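Local coordinates for protein ethanolamine kinase Pv091845 (Plasmodium vivax, PDB 2QG7) that probably phosphorylates ethanolamine, the first step in making phosphatidylethanolamine from ethanolamine, at residues V224-P229 and P233-N238; F352-P357 and I419-W424; W241-L246 and S425-M430; K284-P289 and I410-I415. One frame throughout, in Å; residues are numbered along the deposited sequence.

Contact 1: residues V224-P229 and P233-N238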
# COMPACT_ATOMS: atom_id res chain seq x y z
N VAL D 224 -25.61 -24.04 -15.06
CA VAL D 224 -26.51 -24.50 -13.99
C VAL D 224 -25.88 -24.49 -12.58
O VAL D 224 -26.61 -24.32 -11.59
CB VAL D 224 -27.21 -25.90 -14.29
CG1 VAL D 224 -28.09 -25.82 -15.56
CG2 VAL D 224 -26.19 -27.04 -14.37
N THR D 225 -24.56 -24.68 -12.48
CA THR D 225 -23.87 -24.70 -11.17
C THR D 225 -23.70 -23.29 -10.57
O THR D 225 -23.75 -23.12 -9.35
CB THR D 225 -22.48 -25.42 -11.21
OG1 THR D 225 -21.68 -24.90 -12.29
CG2 THR D 225 -22.65 -26.93 -11.34
N GLN D 226 -23.51 -22.30 -11.44
CA GLN D 226 -23.23 -20.92 -11.03
C GLN D 226 -24.40 -19.95 -11.19
O GLN D 226 -24.40 -18.87 -10.58
CB GLN D 226 -22.01 -20.38 -11.80
CG GLN D 226 -20.66 -20.76 -11.18
CD GLN D 226 -19.57 -19.72 -11.44
OE1 GLN D 226 -18.34 -20.08 -11.49
NE2 GLN D 226 -20.02 -18.42 -11.62
N LYS D 227 -25.40 -20.33 -12.00
CA LYS D 227 -26.61 -19.51 -12.28
C LYS D 227 -26.34 -18.39 -13.31
O LYS D 227 -26.64 -17.21 -13.05
CB LYS D 227 -27.25 -18.94 -11.00
CG LYS D 227 -27.68 -20.00 -9.97
CD LYS D 227 -27.08 -19.71 -8.57
CE LYS D 227 -27.26 -18.25 -8.10
NZ LYS D 227 -26.59 -18.03 -6.77
N VAL D 228 -25.79 -18.78 -14.47
CA VAL D 228 -25.57 -17.81 -15.56
C VAL D 228 -26.61 -18.03 -16.70
O VAL D 228 -26.65 -19.11 -17.32
CB VAL D 228 -24.06 -17.80 -16.08
CG1 VAL D 228 -23.73 -16.48 -16.83
CG2 VAL D 228 -23.07 -18.02 -14.90
N PRO D 229 -27.50 -17.02 -16.93
CA PRO D 229 -28.47 -17.01 -18.03
C PRO D 229 -27.95 -16.28 -19.29
O PRO D 229 -27.31 -15.20 -19.19
CB PRO D 229 -29.66 -16.25 -17.42
CG PRO D 229 -29.05 -15.34 -16.37
CD PRO D 229 -27.63 -15.81 -16.08
N PRO D 233 -22.29 -17.52 -22.61
CA PRO D 233 -21.86 -16.25 -22.05
C PRO D 233 -20.57 -16.31 -21.20
O PRO D 233 -20.06 -17.40 -20.88
CB PRO D 233 -23.08 -15.84 -21.20
CG PRO D 233 -23.49 -17.21 -20.55
CD PRO D 233 -23.07 -18.29 -21.61
N SER D 234 -20.04 -15.12 -20.89
CA SER D 234 -18.91 -14.92 -20.00
C SER D 234 -19.38 -15.07 -18.56
O SER D 234 -20.54 -14.75 -18.22
CB SER D 234 -18.30 -13.54 -20.24
OG SER D 234 -17.24 -13.24 -19.32
N PHE D 235 -18.48 -15.58 -17.70
CA PHE D 235 -18.76 -15.77 -16.28
C PHE D 235 -18.23 -14.58 -15.45
O PHE D 235 -18.40 -14.55 -14.23
CB PHE D 235 -18.11 -17.06 -15.81
CG PHE D 235 -18.97 -18.28 -15.98
CD1 PHE D 235 -19.18 -19.14 -14.91
CD2 PHE D 235 -19.56 -18.59 -17.19
CE1 PHE D 235 -19.96 -20.30 -15.07
CE2 PHE D 235 -20.35 -19.72 -17.34
CZ PHE D 235 -20.55 -20.57 -16.28
N LEU D 236 -17.61 -13.62 -16.13
CA LEU D 236 -16.87 -12.54 -15.51
C LEU D 236 -17.76 -11.53 -14.80
O LEU D 236 -17.51 -11.19 -13.64
CB LEU D 236 -15.98 -11.85 -16.57
CG LEU D 236 -15.17 -10.59 -16.31
CD1 LEU D 236 -14.26 -10.70 -15.04
CD2 LEU D 236 -14.36 -10.30 -17.55
N TRP D 237 -18.79 -11.07 -15.50
CA TRP D 237 -19.66 -10.01 -14.99
C TRP D 237 -20.62 -10.53 -13.95
O TRP D 237 -21.00 -9.80 -13.05
CB TRP D 237 -20.41 -9.35 -16.15
CG TRP D 237 -19.51 -9.10 -17.27
CD1 TRP D 237 -19.48 -9.78 -18.45
CD2 TRP D 237 -18.45 -8.14 -17.33
NE1 TRP D 237 -18.49 -9.28 -19.25
CE2 TRP D 237 -17.83 -8.28 -18.59
CE3 TRP D 237 -17.96 -7.17 -16.43
CZ2 TRP D 237 -16.76 -7.49 -18.99
CZ3 TRP D 237 -16.92 -6.38 -16.83
CH2 TRP D 237 -16.32 -6.55 -18.10
N ASN D 238 -21.02 -11.78 -14.08
CA ASN D 238 -21.75 -12.47 -13.04
C ASN D 238 -20.95 -12.54 -11.74
O ASN D 238 -21.53 -12.47 -10.66
CB ASN D 238 -22.06 -13.90 -13.50
CG ASN D 238 -22.93 -14.68 -12.51
OD1 ASN D 238 -24.16 -14.49 -12.45
ND2 ASN D 238 -22.29 -15.57 -11.73
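Val228 forks across this contact, sending its two methyl groups to different partners. CG2 sits over the centre of the Phe235 ring, 3.8 Å from the centroid and 10° off the ring normal, a clear CH-pi contact. CG1 reaches CG of Pro233 at 3.8 Å; with CG1 anti to the backbone N and CG2 beside it, CG1 is directed to Pro233 and CG2 to Phe235. Gln226 comes to the same ring from another direction. Its amide passes CD1 and CE1, with NE2 3.5 Å from Phe235 CD1, and its plane is turned 74° from that of the ring. The Asn238 amide lies near both: its ND2 is 3.6 Å from Gln226 NE2, the two amide planes moderately inclined, and 4.1 Å from Val228 CG2. All of this is packing rather than polar pairing between the segments, and the glutamine amide has its polar partner outside them, where OE1 is hydrogen-bonded to Arg153 NE.

One step further out, Lys227 leaves the helix 216-226 with positive phi, turning the chain so that Val228 faces the incoming segment. On the other side Ser234 OG accepts from Leu236 N (3.2 Å, 162°), a capping bond at the start of helix 236-251, and the same hydroxyl also bonds Glu359. Trp237 NE1 reaches the other carboxylate oxygen of that glutamate, while the Phe235 backbone pairs with Pro357. The arrangement is a short loop joining two successive helices near the surface of the kinase fold, with Val228 packed between Pro233 and Phe235 and the second helix capped at its start.

Contact 2: residues F352-P357 and I419-W424; sequences FEYSCP and INWGLW
Tyr354 plays both parts of an edge-to-face pair at once: it receives the edge of one tryptophan on its face and offers its own edge to the face of another. The first partner is Trp421, whose CH2 stands over the centre of the tyrosine ring, 3.7 Å from Tyr354 CE1. Their planes are 81° apart, a T-shaped stack with centroids separated by 5.1 Å. The second is Trp424, whose five-membered ring takes the tyrosine edge in an offset version of the same geometry, the planes 84° apart. The phenol oxygen completes the fit, with Tyr354 OH 3.2 Å from Trp424 NE1 and lying equally near Trp424 CZ2.

The two indoles reach the tyrosine from neighbouring turns of helix 413-430. Trp424 has CG anti to the backbone N (chi1 176°), which carries its indole forward to the phenol; Trp421 CZ3 lies over the face of the Trp424 ring. Asp296 touches both Tyr354 and Trp421, and Trp421 NE1 has a weak hydrogen bond to Asn366 OD1.

The tyrosine ring stands nearly at right angles to each of two indoles, which probably restrict its rotation. A buried cluster so rich in pi surface, with an aspartate against it, would suit a positively charged group, consistent with the aromatic-lined pockets that hold the choline ammonium in related choline kinases.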
# COMPACT_ATOMS: atom_id res chain seq x y z
N PHE D 352 -6.58 -23.99 -10.53
CA PHE D 352 -7.65 -23.61 -11.45
C PHE D 352 -8.97 -23.42 -10.71
O PHE D 352 -10.03 -23.75 -11.25
CB PHE D 352 -7.82 -24.70 -12.51
CG PHE D 352 -6.59 -24.94 -13.34
CD1 PHE D 352 -5.65 -25.90 -12.96
CD2 PHE D 352 -6.36 -24.19 -14.48
CE1 PHE D 352 -4.49 -26.10 -13.72
CE2 PHE D 352 -5.22 -24.38 -15.24
CZ PHE D 352 -4.28 -25.33 -14.85
N GLU D 353 -8.89 -22.90 -9.48
CA GLU D 353 -10.09 -22.66 -8.67
C GLU D 353 -10.97 -21.52 -9.18
O GLU D 353 -12.14 -21.47 -8.84
CB GLU D 353 -9.77 -22.48 -7.18
CG GLU D 353 -8.77 -21.38 -6.83
CD GLU D 353 -8.37 -21.41 -5.31
OE1 GLU D 353 -7.81 -20.40 -4.76
OE2 GLU D 353 -8.63 -22.49 -4.67
N TYR D 354 -10.40 -20.62 -9.99
CA TYR D 354 -11.18 -19.52 -10.56
C TYR D 354 -11.52 -19.73 -12.01
O TYR D 354 -12.26 -18.94 -12.58
CB TYR D 354 -10.50 -18.17 -10.34
CG TYR D 354 -10.28 -17.87 -8.88
CD1 TYR D 354 -9.04 -18.11 -8.28
CD2 TYR D 354 -11.31 -17.38 -8.09
CE1 TYR D 354 -8.84 -17.85 -6.95
CE2 TYR D 354 -11.12 -17.13 -6.75
CZ TYR D 354 -9.89 -17.36 -6.20
OH TYR D 354 -9.70 -17.11 -4.86
N SER D 355 -11.01 -20.81 -12.59
CA SER D 355 -11.19 -21.13 -14.02
C SER D 355 -12.62 -21.28 -14.45
O SER D 355 -13.40 -22.05 -13.87
CB SER D 355 -10.40 -22.36 -14.39
OG SER D 355 -9.03 -22.08 -14.22
N CYS D 356 -12.96 -20.51 -15.47
CA CYS D 356 -14.29 -20.55 -16.05
C CYS D 356 -14.24 -19.80 -17.36
O CYS D 356 -13.19 -19.25 -17.73
CB CYS D 356 -15.34 -19.95 -15.12
SG CYS D 356 -14.94 -18.29 -14.54
N PRO D 357 -15.33 -19.86 -18.12
CA PRO D 357 -15.38 -19.17 -19.42
C PRO D 357 -15.48 -17.65 -19.29
O PRO D 357 -16.43 -17.14 -18.77
CB PRO D 357 -16.62 -19.78 -20.08
CG PRO D 357 -16.95 -21.04 -19.25
CD PRO D 357 -16.53 -20.70 -17.89
N ILE D 419 -10.94 -4.18 -10.35
CA ILE D 419 -12.20 -4.22 -9.66
C ILE D 419 -12.53 -5.60 -9.14
O ILE D 419 -12.95 -5.77 -7.99
CB ILE D 419 -13.33 -3.64 -10.55
CG1 ILE D 419 -13.04 -2.16 -10.83
CG2 ILE D 419 -14.69 -3.83 -9.88
CD1 ILE D 419 -13.92 -1.47 -11.92
N ASN D 420 -12.33 -6.60 -9.98
CA ASN D 420 -12.55 -7.99 -9.60
C ASN D 420 -11.76 -8.39 -8.35
O ASN D 420 -12.33 -8.95 -7.41
CB ASN D 420 -12.20 -8.94 -10.78
CG ASN D 420 -12.52 -10.40 -10.48
OD1 ASN D 420 -13.68 -10.80 -10.47
ND2 ASN D 420 -11.50 -11.18 -10.19
N TRP D 421 -10.47 -8.14 -8.34
CA TRP D 421 -9.65 -8.56 -7.23
C TRP D 421 -9.71 -7.63 -6.03
O TRP D 421 -9.41 -8.07 -4.92
CB TRP D 421 -8.21 -8.82 -7.66
CG TRP D 421 -8.12 -10.10 -8.48
CD1 TRP D 421 -7.91 -10.18 -9.82
CD2 TRP D 421 -8.33 -11.44 -8.02
NE1 TRP D 421 -7.94 -11.50 -10.21
CE2 TRP D 421 -8.20 -12.29 -9.14
CE3 TRP D 421 -8.60 -12.02 -6.76
CZ2 TRP D 421 -8.32 -13.68 -9.05
CZ3 TRP D 421 -8.73 -13.41 -6.68
CH2 TRP D 421 -8.60 -14.23 -7.81
N GLY D 422 -10.07 -6.35 -6.26
CA GLY D 422 -10.45 -5.45 -5.18
C GLY D 422 -11.62 -5.94 -4.35
O GLY D 422 -11.57 -5.87 -3.14
N LEU D 423 -12.70 -6.40 -4.99
CA LEU D 423 -13.91 -6.77 -4.31
C LEU D 423 -13.76 -8.14 -3.71
O LEU D 423 -14.29 -8.39 -2.63
CB LEU D 423 -15.09 -6.77 -5.26
CG LEU D 423 -15.54 -5.51 -5.99
CD1 LEU D 423 -16.64 -5.86 -7.00
CD2 LEU D 423 -15.92 -4.36 -5.03
N TRP D 424 -13.06 -9.03 -4.39
CA TRP D 424 -12.74 -10.33 -3.84
C TRP D 424 -11.97 -10.20 -2.53
O TRP D 424 -12.29 -10.83 -1.53
CB TRP D 424 -11.89 -11.14 -4.85
CG TRP D 424 -11.43 -12.45 -4.34
CD1 TRP D 424 -12.14 -13.63 -4.36
CD2 TRP D 424 -10.17 -12.73 -3.71
NE1 TRP D 424 -11.37 -14.64 -3.80
CE2 TRP D 424 -10.18 -14.12 -3.38
CE3 TRP D 424 -9.05 -11.96 -3.38
CZ2 TRP D 424 -9.10 -14.73 -2.73
CZ3 TRP D 424 -8.00 -12.55 -2.75
CH2 TRP D 424 -8.01 -13.96 -2.45

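Contact 3: residues W241-L246 and S425-M430; sequences WKYFHL and SLLQGM
Leu427 is turned away from any staggered position about its first side-chain bond (chi1 -103°) but fully extended about the second (chi2 178°), and this pushes its two methyls out to meet Tyr243 and Leu246. Those two residues stand about one turn apart on helix 236-251, each with CG anti to the carbonyl carbon. Leu427 CD1 lies 3.6 Å from Tyr243 CD1, approaching the ring at a slant, and also 3.9 Å from Leu246 CD1. The other methyl, CD2, rests on Leu246 CB at 3.8 Å. Both neighbours run roughly at a right angle to the leucine side chain, so a single residue of helix 413-430 fits against a pair on the opposing helix. The backbones are closest at Tyr243 and Leu427, whose CA atoms are 7.2 Å apart.

Tyr243 also packs on Asn420 and Leu423, earlier on the same partner helix. Trp241 and Phe244 pack on helix 269-284, while Lys242 NZ donates to the backbone oxygen of Glu147. This is helix-to-helix packing, one leucine set against Tyr243 and Leu246, and it joins helices 236-251 and 413-430 in the helical part of the kinase fold.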
# COMPACT_ATOMS: atom_id res chain seq x y z
N TRP D 241 -20.34 -8.73 -10.29
CA TRP D 241 -21.60 -8.33 -9.63
C TRP D 241 -21.91 -9.14 -8.40
O TRP D 241 -22.53 -8.62 -7.47
CB TRP D 241 -22.80 -8.37 -10.60
CG TRP D 241 -22.77 -7.23 -11.59
CD1 TRP D 241 -22.57 -7.33 -12.94
CD2 TRP D 241 -22.94 -5.84 -11.32
NE1 TRP D 241 -22.60 -6.09 -13.52
CE2 TRP D 241 -22.82 -5.15 -12.55
CE3 TRP D 241 -23.17 -5.10 -10.15
CZ2 TRP D 241 -22.92 -3.74 -12.65
CZ3 TRP D 241 -23.27 -3.70 -10.25
CH2 TRP D 241 -23.15 -3.04 -11.49
N LYS D 242 -21.48 -10.40 -8.36
CA LYS D 242 -21.69 -11.22 -7.17
C LYS D 242 -20.91 -10.62 -6.00
O LYS D 242 -21.41 -10.53 -4.89
CB LYS D 242 -21.24 -12.65 -7.45
CG LYS D 242 -21.53 -13.72 -6.36
CD LYS D 242 -20.35 -14.82 -6.44
CE LYS D 242 -20.60 -15.95 -5.36
NZ LYS D 242 -19.53 -17.05 -5.43
N TYR D 243 -19.66 -10.24 -6.25
CA TYR D 243 -18.83 -9.63 -5.21
C TYR D 243 -19.43 -8.29 -4.73
O TYR D 243 -19.45 -8.01 -3.54
CB TYR D 243 -17.40 -9.42 -5.71
CG TYR D 243 -16.59 -10.63 -6.09
CD1 TYR D 243 -16.84 -11.90 -5.54
CD2 TYR D 243 -15.54 -10.51 -6.99
CE1 TYR D 243 -16.06 -13.03 -5.90
CE2 TYR D 243 -14.76 -11.59 -7.35
CZ TYR D 243 -15.01 -12.85 -6.79
OH TYR D 243 -14.22 -13.93 -7.17
N PHE D 244 -19.92 -7.49 -5.67
CA PHE D 244 -20.50 -6.21 -5.40
C PHE D 244 -21.67 -6.37 -4.46
O PHE D 244 -21.73 -5.69 -3.42
CB PHE D 244 -20.93 -5.53 -6.69
CG PHE D 244 -21.58 -4.18 -6.49
CD1 PHE D 244 -20.79 -3.01 -6.45
CD2 PHE D 244 -22.97 -4.07 -6.31
CE1 PHE D 244 -21.40 -1.77 -6.23
CE2 PHE D 244 -23.57 -2.83 -6.10
CZ PHE D 244 -22.80 -1.69 -6.05
N HIS D 245 -22.60 -7.26 -4.82
CA HIS D 245 -23.83 -7.49 -4.05
C HIS D 245 -23.58 -8.09 -2.65
O HIS D 245 -24.28 -7.75 -1.72
CB HIS D 245 -24.86 -8.33 -4.84
CG HIS D 245 -25.45 -7.62 -6.04
ND1 HIS D 245 -26.20 -6.46 -5.93
CD2 HIS D 245 -25.40 -7.91 -7.36
CE1 HIS D 245 -26.57 -6.07 -7.14
NE2 HIS D 245 -26.08 -6.92 -8.02
N LEU D 246 -22.60 -8.97 -2.51
CA LEU D 246 -22.25 -9.50 -1.21
C LEU D 246 -21.62 -8.43 -0.30
O LEU D 246 -21.81 -8.44 0.94
CB LEU D 246 -21.32 -10.69 -1.36
CG LEU D 246 -21.90 -12.03 -1.86
CD1 LEU D 246 -20.78 -12.98 -2.33
CD2 LEU D 246 -22.73 -12.71 -0.75
N SER D 425 -10.92 -9.39 -2.56
CA SER D 425 -10.07 -9.19 -1.39
C SER D 425 -10.78 -8.55 -0.20
O SER D 425 -10.58 -8.92 0.94
CB SER D 425 -8.84 -8.40 -1.75
OG SER D 425 -7.88 -8.59 -0.73
N LEU D 426 -11.64 -7.59 -0.48
CA LEU D 426 -12.44 -6.98 0.57
C LEU D 426 -13.40 -8.01 1.20
O LEU D 426 -13.57 -8.00 2.44
CB LEU D 426 -13.21 -5.77 0.04
CG LEU D 426 -12.39 -4.49 -0.18
CD1 LEU D 426 -13.28 -3.37 -0.78
CD2 LEU D 426 -11.70 -3.99 1.12
N LEU D 427 -14.04 -8.85 0.38
CA LEU D 427 -14.94 -9.91 0.86
C LEU D 427 -14.25 -10.91 1.74
O LEU D 427 -14.83 -11.40 2.68
CB LEU D 427 -15.54 -10.68 -0.31
CG LEU D 427 -16.97 -10.43 -0.77
CD1 LEU D 427 -17.22 -11.35 -2.01
CD2 LEU D 427 -17.95 -10.75 0.34
N GLN D 428 -13.02 -11.23 1.39
CA GLN D 428 -12.18 -12.09 2.20
C GLN D 428 -11.78 -11.45 3.52
O GLN D 428 -11.62 -12.16 4.53
CB GLN D 428 -10.93 -12.48 1.39
CG GLN D 428 -11.26 -13.20 0.12
CD GLN D 428 -11.60 -14.66 0.34
OE1 GLN D 428 -10.75 -15.52 0.16
NE2 GLN D 428 -12.85 -14.95 0.71
N GLY D 429 -11.56 -10.13 3.50
CA GLY D 429 -11.25 -9.38 4.69
C GLY D 429 -12.39 -9.27 5.70
O GLY D 429 -12.15 -8.93 6.86
N MET D 430 -13.63 -9.52 5.27
CA MET D 430 -14.78 -9.55 6.19
C MET D 430 -14.79 -10.80 7.06
O MET D 430 -15.21 -10.76 8.23
CB MET D 430 -16.12 -9.46 5.44
CG MET D 430 -16.30 -8.22 4.59
SD MET D 430 -16.19 -6.58 5.39
CE MET D 430 -14.47 -6.12 5.18

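Contact 4: residues K284-P289 and I410-I415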
# COMPACT_ATOMS: atom_id res chain seq x y z
N LYS D 284 -17.00 -4.95 -23.10
CA LYS D 284 -17.89 -5.64 -24.02
C LYS D 284 -17.84 -5.05 -25.45
O LYS D 284 -18.13 -5.75 -26.42
CB LYS D 284 -19.31 -5.68 -23.47
CG LYS D 284 -19.49 -6.70 -22.36
CD LYS D 284 -20.95 -6.76 -21.95
CE LYS D 284 -21.21 -7.87 -20.96
NZ LYS D 284 -22.58 -7.76 -20.39
N ARG D 285 -17.45 -3.80 -25.59
CA ARG D 285 -17.39 -3.17 -26.90
C ARG D 285 -16.14 -3.57 -27.67
O ARG D 285 -15.97 -3.17 -28.87
CB ARG D 285 -17.47 -1.63 -26.78
CG ARG D 285 -16.11 -0.93 -26.67
CD ARG D 285 -16.26 0.58 -26.89
NE ARG D 285 -16.84 1.25 -25.72
CZ ARG D 285 -18.09 1.72 -25.64
NH1 ARG D 285 -18.51 2.31 -24.52
NH2 ARG D 285 -18.92 1.60 -26.69
N GLU D 286 -15.25 -4.32 -27.00
CA GLU D 286 -14.04 -4.84 -27.65
C GLU D 286 -14.30 -6.20 -28.30
O GLU D 286 -13.49 -6.65 -29.06
CB GLU D 286 -12.87 -4.93 -26.66
CG GLU D 286 -12.44 -3.65 -26.02
CD GLU D 286 -11.75 -2.67 -26.96
OE1 GLU D 286 -11.70 -1.48 -26.59
OE2 GLU D 286 -11.25 -3.07 -28.05
N ASN D 287 -15.47 -6.80 -28.02
CA ASN D 287 -15.85 -8.16 -28.47
C ASN D 287 -14.66 -9.15 -28.38
O ASN D 287 -14.00 -9.50 -29.41
CB ASN D 287 -16.48 -8.18 -29.88
CG ASN D 287 -17.96 -7.76 -29.87
OD1 ASN D 287 -18.30 -6.56 -29.66
ND2 ASN D 287 -18.86 -8.73 -30.17
N SER D 288 -14.39 -9.58 -27.15
CA SER D 288 -13.32 -10.51 -26.91
C SER D 288 -13.94 -11.89 -26.83
O SER D 288 -14.89 -12.11 -26.05
CB SER D 288 -12.53 -10.15 -25.64
OG SER D 288 -11.40 -10.99 -25.47
N PRO D 289 -13.41 -12.83 -27.62
CA PRO D 289 -13.90 -14.22 -27.61
C PRO D 289 -13.88 -14.84 -26.21
O PRO D 289 -12.87 -14.76 -25.52
CB PRO D 289 -12.92 -14.94 -28.53
CG PRO D 289 -12.27 -13.83 -29.34
CD PRO D 289 -12.25 -12.63 -28.52
N ILE D 410 -7.20 -5.78 -24.98
CA ILE D 410 -6.93 -6.17 -23.58
C ILE D 410 -6.95 -4.96 -22.64
O ILE D 410 -7.02 -5.10 -21.42
CB ILE D 410 -5.59 -6.95 -23.39
CG1 ILE D 410 -4.38 -6.09 -23.76
CG2 ILE D 410 -5.61 -8.25 -24.18
CD1 ILE D 410 -3.06 -6.57 -23.16
N GLN D 411 -6.94 -3.78 -23.26
CA GLN D 411 -6.61 -2.50 -22.60
C GLN D 411 -7.61 -2.06 -21.50
O GLN D 411 -7.20 -1.70 -20.41
CB GLN D 411 -6.36 -1.44 -23.69
CG GLN D 411 -5.19 -0.57 -23.45
CD GLN D 411 -3.90 -1.30 -23.41
OE1 GLN D 411 -3.01 -0.99 -22.61
NE2 GLN D 411 -3.75 -2.27 -24.31
N PRO D 412 -8.93 -2.14 -21.75
CA PRO D 412 -9.84 -1.85 -20.64
C PRO D 412 -10.01 -2.98 -19.59
O PRO D 412 -10.71 -2.77 -18.59
CB PRO D 412 -11.18 -1.66 -21.35
CG PRO D 412 -11.08 -2.51 -22.61
CD PRO D 412 -9.64 -2.46 -23.02
N PHE D 413 -9.46 -4.17 -19.83
CA PHE D 413 -9.61 -5.30 -18.90
C PHE D 413 -8.63 -5.18 -17.73
O PHE D 413 -8.77 -5.88 -16.73
CB PHE D 413 -9.45 -6.65 -19.62
CG PHE D 413 -10.61 -7.02 -20.48
CD1 PHE D 413 -10.69 -6.54 -21.80
CD2 PHE D 413 -11.63 -7.83 -19.99
CE1 PHE D 413 -11.74 -6.88 -22.58
CE2 PHE D 413 -12.73 -8.18 -20.79
CZ PHE D 413 -12.79 -7.69 -22.06
N TYR D 414 -7.64 -4.30 -17.88
CA TYR D 414 -6.75 -3.96 -16.80
C TYR D 414 -7.52 -3.46 -15.56
O TYR D 414 -7.35 -3.99 -14.43
CB TYR D 414 -5.82 -2.88 -17.28
CG TYR D 414 -4.56 -3.35 -17.93
CD1 TYR D 414 -3.46 -3.73 -17.15
CD2 TYR D 414 -4.43 -3.38 -19.34
CE1 TYR D 414 -2.28 -4.13 -17.73
CE2 TYR D 414 -3.23 -3.78 -19.94
CZ TYR D 414 -2.16 -4.15 -19.12
OH TYR D 414 -0.99 -4.55 -19.66
N ILE D 415 -8.38 -2.47 -15.79
CA ILE D 415 -9.29 -1.94 -14.77
C ILE D 415 -10.31 -2.94 -14.28
O ILE D 415 -10.70 -2.94 -13.11
CB ILE D 415 -10.06 -0.68 -15.26
CG1 ILE D 415 -9.07 0.47 -15.57
CG2 ILE D 415 -11.04 -0.20 -14.16
CD1 ILE D 415 -9.70 1.42 -16.58
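Glu286 occupies the third position of a type I beta turn, Lys284 to Asn287, closed by a 3.3 Å bond from Asn287 N to Lys284 O, and comes nearest the opposing backbone at Ile410, CA to CA 8.3 Å.

The side chains touch at two points. Glu286 touches Pro412 with its aliphatic part, CG lying 3.8 Å from Pro412 CG. The bend at chi2 (-71°) brings Glu286 OE1 within 4.2 Å of the same proline atom, so the glutamate meets the ring at one corner, through a methylene and a carboxylate oxygen. Farther along, Ser288 CB approaches the far end of the phenylalanine, 4.4 Å from Phe413 CZ and at a slant to the ring. The serine has its polar partners outside the two segments: OG makes hydrogen bonds to Glu409 OE2 and to Ala361 N, so this buried hydroxyl has two partners at once.

Behind these contacts the backbone sets the stage on both sides. Asn287 takes positive phi, the break that follows helix 269-284, and in the other segment Phe413 N bonds Ile410 O at 3.1 Å, a turn that leads the chain into helix 413-430. The packing extends into helix 269-284, where Cys283 touches both Pro412 and Phe413. Lys284 NZ forms a salt bridge with Glu280, and Pro412 is also touched by Val458 at the C terminus. The contact thus sets the 284-289 turn, which links helix 269-284 to strand 290-293, against the 410-415 entry to helix 413-430.

Overall arrangement
From the N terminus, contact 1 comes first and closes a very short loop, with three residues between its segments. Helix 236-251, which it enters, then opens contact 3, which spans 178 residues to rejoin the end of helix 413-430. Contacts 2 and 4 are both nested within this long loop and cross each other: 284-289 comes before 352-357, then 410-415 before 419-424. Helix 413-430 therefore serves contacts 4, 2 and 3 in turn. Contact 1 also touches contacts 2 and 4, although it closes before either opens. Together they tie helices 216-226, 236-251, 269-284 and 413-430 to strand 356-359.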